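Local coordinates for L-hydantoinase (Arthrobacter aurescens, PDB 1GKR), which hydrolyses 5-substituted hydantoins, aryl derivatives more readily than alkyl ones, as a zinc-dependent homotetrameric cyclic amidase whose stereoselectivity depends on the substrate, at residues 80-84 with 85-89; 167-170 with 171-175; 268-271 with 272-276. All blocks are in the same frame, centred on the assembly; numbering follows the deposited sequence.

Contact 1. Residues 80-84 with 85-89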
loop_
_atom_site.group_PDB
_atom_site.type_symbol
_atom_site.label_atom_id
_atom_site.label_comp_id
_atom_site.label_asym_id
_atom_site.label_seq_id
_atom_site.Cartn_x
_atom_site.Cartn_y
_atom_site.Cartn_z
ATOM N N GLU A 80 -41.773 -17.795 -11.044
ATOM C CA GLU A 80 -42.907 -17.114 -10.428
ATOM C C GLU A 80 -42.413 -16.487 -9.131
ATOM O O GLU A 80 -42.914 -15.447 -8.709
ATOM C CB GLU A 80 -44.061 -18.077 -10.133
ATOM C CG GLU A 80 -44.769 -18.583 -11.374
ATOM C CD GLU A 80 -46.206 -18.980 -11.094
ATOM O OE1 GLU A 80 -46.533 -19.199 -9.909
ATOM O OE2 GLU A 80 -47.002 -19.082 -12.056
ATOM N N SER A 81 -41.438 -17.130 -8.494
ATOM C CA SER A 81 -40.871 -16.590 -7.265
ATOM C C SER A 81 -40.184 -15.275 -7.607
ATOM O O SER A 81 -40.265 -14.311 -6.843
ATOM C CB SER A 81 -39.840 -17.541 -6.658
ATOM O OG SER A 81 -40.458 -18.563 -5.907
ATOM N N ALA A 82 -39.503 -15.245 -8.752
ATOM C CA ALA A 82 -38.828 -14.033 -9.186
ATOM C C ALA A 82 -39.881 -12.943 -9.356
ATOM O O ALA A 82 -39.772 -11.859 -8.778
ATOM C CB ALA A 82 -38.108 -14.269 -10.501
ATOM N N ALA A 83 -40.911 -13.242 -10.142
ATOM C CA ALA A 83 -41.969 -12.276 -10.386
ATOM C C ALA A 83 -42.521 -11.659 -9.114
ATOM O O ALA A 83 -42.621 -10.445 -9.023
ATOM C CB ALA A 83 -43.087 -12.910 -11.170
ATOM N N VAL A 84 -42.881 -12.459 -8.120
ATOM C CA VAL A 84 -43.427 -11.834 -6.925
ATOM C C VAL A 84 -42.332 -11.157 -6.142
ATOM O O VAL A 84 -42.594 -10.213 -5.407
ATOM C CB VAL A 84 -44.163 -12.834 -5.997
ATOM C CG1 VAL A 84 -45.143 -13.646 -6.797
ATOM C CG2 VAL A 84 -43.184 -13.721 -5.285
ATOM N N GLY A 85 -41.105 -11.642 -6.304
ATOM C CA GLY A 85 -39.973 -11.067 -5.597
ATOM C C GLY A 85 -39.470 -9.777 -6.226
ATOM O O GLY A 85 -38.547 -9.166 -5.718
ATOM N N GLY A 86 -40.069 -9.363 -7.336
ATOM C CA GLY A 86 -39.651 -8.137 -7.988
ATOM C C GLY A 86 -38.451 -8.268 -8.913
ATOM O O GLY A 86 -37.914 -7.261 -9.378
ATOM N N ILE A 87 -38.021 -9.498 -9.178
ATOM C CA ILE A 87 -36.885 -9.736 -10.061
ATOM C C ILE A 87 -37.423 -9.951 -11.468
ATOM O O ILE A 87 -37.946 -11.010 -11.794
ATOM C CB ILE A 87 -36.074 -10.962 -9.579
ATOM C CG1 ILE A 87 -35.501 -10.654 -8.195
ATOM C CG2 ILE A 87 -34.962 -11.320 -10.567
ATOM C CD1 ILE A 87 -34.696 -11.785 -7.613
ATOM N N THR A 88 -37.285 -8.931 -12.302
ATOM C CA THR A 88 -37.800 -8.977 -13.663
ATOM C C THR A 88 -36.901 -9.616 -14.719
ATOM O O THR A 88 -37.379 -10.007 -15.780
ATOM C CB THR A 88 -38.203 -7.581 -14.094
ATOM O OG1 THR A 88 -37.100 -6.690 -13.886
ATOM C CG2 THR A 88 -39.399 -7.115 -13.258
ATOM N N THR A 89 -35.599 -9.679 -14.482
ATOM C CA THR A 89 -34.760 -10.394 -15.433
ATOM C C THR A 89 -33.666 -11.145 -14.673
ATOM O O THR A 89 -33.067 -10.629 -13.718
ATOM C CB THR A 89 -34.161 -9.508 -16.590
ATOM O OG1 THR A 89 -32.748 -9.410 -16.439
ATOM C CG2 THR A 89 -34.775 -8.155 -16.635
#

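Contact 2. Residues 167-170 with 171-175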
loop_
_atom_site.group_PDB
_atom_site.type_symbol
_atom_site.label_atom_id
_atom_site.label_comp_id
_atom_site.label_asym_id
_atom_site.label_seq_id
_atom_site.Cartn_x
_atom_site.Cartn_y
_atom_site.Cartn_z
ATOM N N PHE A 167 -6.663 -19.224 -17.002
ATOM C CA PHE A 167 -5.979 -18.159 -17.720
ATOM C C PHE A 167 -6.351 -18.137 -19.197
ATOM O O PHE A 167 -6.550 -17.067 -19.776
ATOM C CB PHE A 167 -4.471 -18.304 -17.591
ATOM C CG PHE A 167 -3.713 -17.205 -18.259
ATOM C CD1 PHE A 167 -3.776 -15.905 -17.765
ATOM C CD2 PHE A 167 -2.969 -17.453 -19.401
ATOM C CE1 PHE A 167 -3.108 -14.863 -18.400
ATOM C CE2 PHE A 167 -2.297 -16.423 -20.047
ATOM C CZ PHE A 167 -2.366 -15.123 -19.544
ATOM N N GLU A 168 -6.446 -19.314 -19.813
ATOM C CA GLU A 168 -6.801 -19.377 -21.233
ATOM C C GLU A 168 -8.228 -18.887 -21.440
ATOM O O GLU A 168 -8.543 -18.258 -22.454
ATOM C CB GLU A 168 -6.660 -20.800 -21.770
ATOM C CG GLU A 168 -5.235 -21.304 -21.752
ATOM C CD GLU A 168 -5.069 -22.617 -22.488
ATOM O OE1 GLU A 168 -5.846 -23.570 -22.215
ATOM O OE2 GLU A 168 -4.147 -22.686 -23.335
ATOM N N ILE A 169 -9.091 -19.180 -20.470
ATOM C CA ILE A 169 -10.477 -18.755 -20.547
ATOM C C ILE A 169 -10.519 -17.238 -20.453
ATOM O O ILE A 169 -11.252 -16.598 -21.198
ATOM C CB ILE A 169 -11.303 -19.388 -19.421
ATOM C CG1 ILE A 169 -11.383 -20.895 -19.650
ATOM C CG2 ILE A 169 -12.694 -18.756 -19.354
ATOM C CD1 ILE A 169 -12.135 -21.651 -18.559
ATOM N N PHE A 170 -9.720 -16.665 -19.552
ATOM C CA PHE A 170 -9.666 -15.214 -19.387
ATOM C C PHE A 170 -9.277 -14.564 -20.707
ATOM O O PHE A 170 -9.871 -13.558 -21.111
ATOM C CB PHE A 170 -8.645 -14.824 -18.326
ATOM C CG PHE A 170 -9.175 -14.856 -16.911
ATOM C CD1 PHE A 170 -10.366 -15.503 -16.603
ATOM C CD2 PHE A 170 -8.451 -14.271 -15.881
ATOM C CE1 PHE A 170 -10.821 -15.564 -15.284
ATOM C CE2 PHE A 170 -8.899 -14.327 -14.569
ATOM C CZ PHE A 170 -10.088 -14.977 -14.271
ATOM N N GLN A 171 -8.285 -15.131 -21.389
ATOM C CA GLN A 171 -7.878 -14.569 -22.671
ATOM C C GLN A 171 -8.993 -14.654 -23.699
ATOM O O GLN A 171 -9.226 -13.687 -24.421
ATOM C CB GLN A 171 -6.647 -15.269 -23.206
ATOM C CG GLN A 171 -5.458 -15.145 -22.304
ATOM C CD GLN A 171 -4.250 -15.858 -22.860
ATOM O OE1 GLN A 171 -4.336 -17.011 -23.306
ATOM N NE2 GLN A 171 -3.108 -15.181 -22.833
ATOM N N GLU A 172 -9.685 -15.786 -23.791
ATOM C CA GLU A 172 -10.770 -15.860 -24.767
ATOM C C GLU A 172 -11.832 -14.815 -24.446
ATOM O O GLU A 172 -12.272 -14.089 -25.333
ATOM C CB GLU A 172 -11.423 -17.242 -24.795
ATOM C CG GLU A 172 -10.929 -18.161 -25.908
ATOM C CD GLU A 172 -11.123 -17.585 -27.309
ATOM O OE1 GLU A 172 -12.267 -17.236 -27.676
ATOM O OE2 GLU A 172 -10.121 -17.488 -28.049
ATOM N N ILE A 173 -12.235 -14.740 -23.177
ATOM C CA ILE A 173 -13.247 -13.783 -22.741
ATOM C C ILE A 173 -12.866 -12.353 -23.103
ATOM O O ILE A 173 -13.715 -11.566 -23.533
ATOM C CB ILE A 173 -13.475 -13.846 -21.215
ATOM C CG1 ILE A 173 -14.048 -15.208 -20.826
ATOM C CG2 ILE A 173 -14.427 -12.753 -20.793
ATOM C CD1 ILE A 173 -15.360 -15.535 -21.517
ATOM N N ALA A 174 -11.593 -12.014 -22.928
ATOM C CA ALA A 174 -11.135 -10.671 -23.242
ATOM C C ALA A 174 -11.264 -10.405 -24.722
ATOM O O ALA A 174 -11.689 -9.327 -25.130
ATOM C CB ALA A 174 -9.702 -10.493 -22.818
ATOM N N ALA A 175 -10.899 -11.396 -25.525
ATOM C CA ALA A 175 -10.958 -11.269 -26.972
ATOM C C ALA A 175 -12.383 -11.170 -27.519
ATOM O O ALA A 175 -12.595 -10.607 -28.584
ATOM C CB ALA A 175 -10.238 -12.433 -27.611
#

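Contact 3. Residues 268-271 with 272-276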
loop_
_atom_site.group_PDB
_atom_site.type_symbol
_atom_site.label_atom_id
_atom_site.label_comp_id
_atom_site.label_asym_id
_atom_site.label_seq_id
_atom_site.Cartn_x
_atom_site.Cartn_y
_atom_site.Cartn_z
ATOM N N LEU A 268 -25.361 -10.946 3.894
ATOM C CA LEU A 268 -25.662 -9.726 4.639
ATOM C C LEU A 268 -26.695 -9.941 5.742
ATOM O O LEU A 268 -26.587 -9.348 6.814
ATOM C CB LEU A 268 -26.164 -8.632 3.693
ATOM C CG LEU A 268 -25.138 -8.109 2.686
ATOM C CD1 LEU A 268 -25.804 -7.192 1.692
ATOM C CD2 LEU A 268 -24.052 -7.379 3.415
ATOM N N ASN A 269 -27.673 -10.807 5.483
ATOM C CA ASN A 269 -28.748 -11.072 6.433
ATOM C C ASN A 269 -28.635 -12.322 7.292
ATOM O O ASN A 269 -29.583 -12.670 7.993
ATOM C CB ASN A 269 -30.074 -11.094 5.686
ATOM C CG ASN A 269 -30.356 -9.784 4.999
ATOM O OD1 ASN A 269 -30.720 -8.803 5.644
ATOM N ND2 ASN A 269 -30.163 -9.747 3.683
ATOM N N ILE A 270 -27.498 -13.008 7.237
ATOM C CA ILE A 270 -27.312 -14.204 8.052
ATOM C C ILE A 270 -25.918 -14.172 8.634
ATOM O O ILE A 270 -24.984 -13.658 8.022
ATOM C CB ILE A 270 -27.470 -15.491 7.246
ATOM C CG1 ILE A 270 -28.814 -15.496 6.534
ATOM C CG2 ILE A 270 -27.421 -16.687 8.173
ATOM C CD1 ILE A 270 -28.975 -16.668 5.617
ATOM N N THR A 271 -25.780 -14.743 9.819
ATOM C CA THR A 271 -24.511 -14.744 10.521
ATOM C C THR A 271 -24.211 -16.116 11.053
ATOM O O THR A 271 -25.113 -16.940 11.167
ATOM C CB THR A 271 -24.594 -13.751 11.676
ATOM O OG1 THR A 271 -24.194 -12.469 11.196
ATOM C CG2 THR A 271 -23.750 -14.166 12.832
ATOM N N THR A 272 -22.951 -16.378 11.374
ATOM C CA THR A 272 -22.630 -17.687 11.903
ATOM C C THR A 272 -23.365 -17.943 13.212
ATOM O O THR A 272 -23.641 -19.096 13.530
ATOM C CB THR A 272 -21.114 -17.905 12.105
ATOM O OG1 THR A 272 -20.554 -16.835 12.875
ATOM C CG2 THR A 272 -20.424 -18.001 10.765
ATOM N N ASP A 273 -23.708 -16.915 13.990
ATOM C CA ASP A 273 -24.431 -17.265 15.198
ATOM C C ASP A 273 -25.915 -17.522 14.967
ATOM O O ASP A 273 -26.738 -17.352 15.860
ATOM C CB ASP A 273 -24.191 -16.307 16.399
ATOM C CG ASP A 273 -23.857 -14.893 16.009
ATOM O OD1 ASP A 273 -24.775 -14.140 15.628
ATOM O OD2 ASP A 273 -22.666 -14.530 16.116
ATOM N N ASP A 274 -26.238 -17.966 13.756
ATOM C CA ASP A 274 -27.600 -18.341 13.376
ATOM C C ASP A 274 -27.465 -19.799 12.962
ATOM O O ASP A 274 -28.452 -20.495 12.719
ATOM C CB ASP A 274 -28.097 -17.542 12.167
ATOM C CG ASP A 274 -28.526 -16.144 12.524
ATOM O OD1 ASP A 274 -29.327 -16.001 13.469
ATOM O OD2 ASP A 274 -28.075 -15.188 11.851
ATOM N N ALA A 275 -26.214 -20.245 12.883
ATOM C CA ALA A 275 -25.895 -21.598 12.470
ATOM C C ALA A 275 -26.663 -22.650 13.246
ATOM O O ALA A 275 -27.197 -23.590 12.663
ATOM C CB ALA A 275 -24.403 -21.842 12.599
ATOM N N GLU A 276 -26.731 -22.491 14.560
ATOM C CA GLU A 276 -27.427 -23.473 15.373
ATOM C C GLU A 276 -28.917 -23.642 15.115
ATOM O O GLU A 276 -29.401 -24.770 15.062
ATOM C CB GLU A 276 -27.183 -23.194 16.849
ATOM C CG GLU A 276 -26.000 -23.965 17.401
ATOM C CD GLU A 276 -25.482 -23.367 18.693
ATOM O OE1 GLU A 276 -26.303 -23.132 19.613
ATOM O OE2 GLU A 276 -24.252 -23.133 18.787
#

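Contact 1. Residues 80-84 with 85-89
A Schellman motif built by A82, A83, G86 and I87 ends helix 75-85 and turns the chain into strand 87-92, within a beta-alpha-beta unit of the TIM barrel. G86 is the first residue to leave helical angles, and its phi of 83° is one at which a beta carbon would press on the preceding carbonyl oxygen. Two bonds run back into the last helical turn. I87 N reaches A82 O at 3.0 Å, with the donor well above the carbonyl plane, 44° out of it. G86 N meets A83 O at 3.2 Å, although the position of that oxygen is less sure. One step earlier, G85 N closes a normal helical turn on S81 O at 2.8 Å.

A small apolar contact rides on these bonds: A82 CB lies 4.0 Å from I87 CB and is closer still to I87 O. The I87 side chain goes on to pack against V56 and D58 of strand 51-62 and against L338. On the helix, S81 OG is taken up by E339, while E80 forms salt bridges with R406 and K118. The bonds that close this buried turn are between backbone atoms, so it draws little on side chains for its polar bonding, and its positive phi calls for a glycine.

Contact 2. Residues 167-170 with 171-175
The F167 ring carries the Q171 side chain over one face: Q171 CG stands 4.3 Å from the ring centroid, a CH-pi contact displaced toward the rim. The Q171 carboxamide lies past the CE2-CZ rim on the same side, NE2 being 3.2 Å from F167 CE2, its plane turned 43° from the ring, and F215 of the second subunit also meets the ring. This is an i to i+4 pairing along helix 163-176. F167 CG is anti to its backbone N (chi1 -178°), which sets the ring beside the carbonyl side of its residue, where the Q171 chain, extended beyond CG, reaches it.

The same glutamine faces the subunit interface. Its OE1 accepts a hydrogen bond from Q196 NE2 of the second subunit; the same NE2 makes a weak hydrogen bond to E168 OE2. An alanine here in place of Q171, with no CG or amide, would probably leave that face of F167 without its CH-pi partner and Q196 of the second subunit without its stronger hydrogen bond, its amide freer to turn.

Toward the interior, I169 and I173 lie side by side and point the same way, I169 CG2 being 4.1 Å from I173 CG1; both rest on I180 of strand 179-182. F170 packs on L227, Q228 and A231 of helix 214-231. Regular helical bonds tie the two halves together, among them Q171 N to F167 O at 3.1 Å. Straightest of the four that cross between the halves is I173 N to I169 O, 2.9 Å long with an N-H...O angle of 174°.

Contact 3. Residues 268-271 with 272-276
I270 begins the contact with D274, four residues further on, in the turn that leads from helix 265-268 to helix 275-278. Its CG2 branch, anti to the backbone N, lies 4.0 Å from D274 OD2 and almost as near to D274 CB, a loose van der Waals approach of a methyl group to that oxygen.

T271 comes next and carries the polar part. Its backbone N donates to D274 OD2 at 3.1 Å, with an N-H...O angle of 148°, and the oxygen receives it on the anti lone pair, away from OD1. D274 places its carboxylate there by turning CG beside its own backbone N (chi1 -78°). In return, D274 N makes a weak bond to T271 O, 3.0 Å long but bent to 132°. The two bonds tie the backbone N and O of T271 to the side chain and backbone N of D274, and close a compact loop across T272 and D273. The T271 methyl CG2 rests against the carboxylate of D273, a contact without a hydrogen bond.

Beyond T271 the chain makes a short 3-10 turn, in which A275 N bonds T272 O at 2.9 Å. D274 occupies the N-cap position of helix 275-278, yet its side chain caps nothing there: OD2 is turned back to T271 N, while OD1 makes a long, weak ion pair with R277.

The turn lies at the surface. T271 and D273 pack on A291 at the start of helix 291-303, whose W298 also binds L268 O. N269 touches M344 and M345 of helix 341-350, and I270 packs inward on M282, P413 and F414.

All three contacts are local and lie within the TIM-barrel amidohydrolase region, but they hold different elements and do not touch; their nearest atoms are about 12 Å apart for contacts 1 and 3, and more for the other pairs. Contact 1 is core: a helix ends and a barrel strand begins, and backbone bonds do the work. Contact 2 is partly buried and runs along one continuous helix, with apolar residues facing the chain's interior and an aromatic-glutamine pair facing another subunit. Contact 3 is at the surface, where an aspartate carboxylate accepts a loop N-H beside a weak backbone bond. Contacts 1 and 2 lie on opposite sides of the chain's centre.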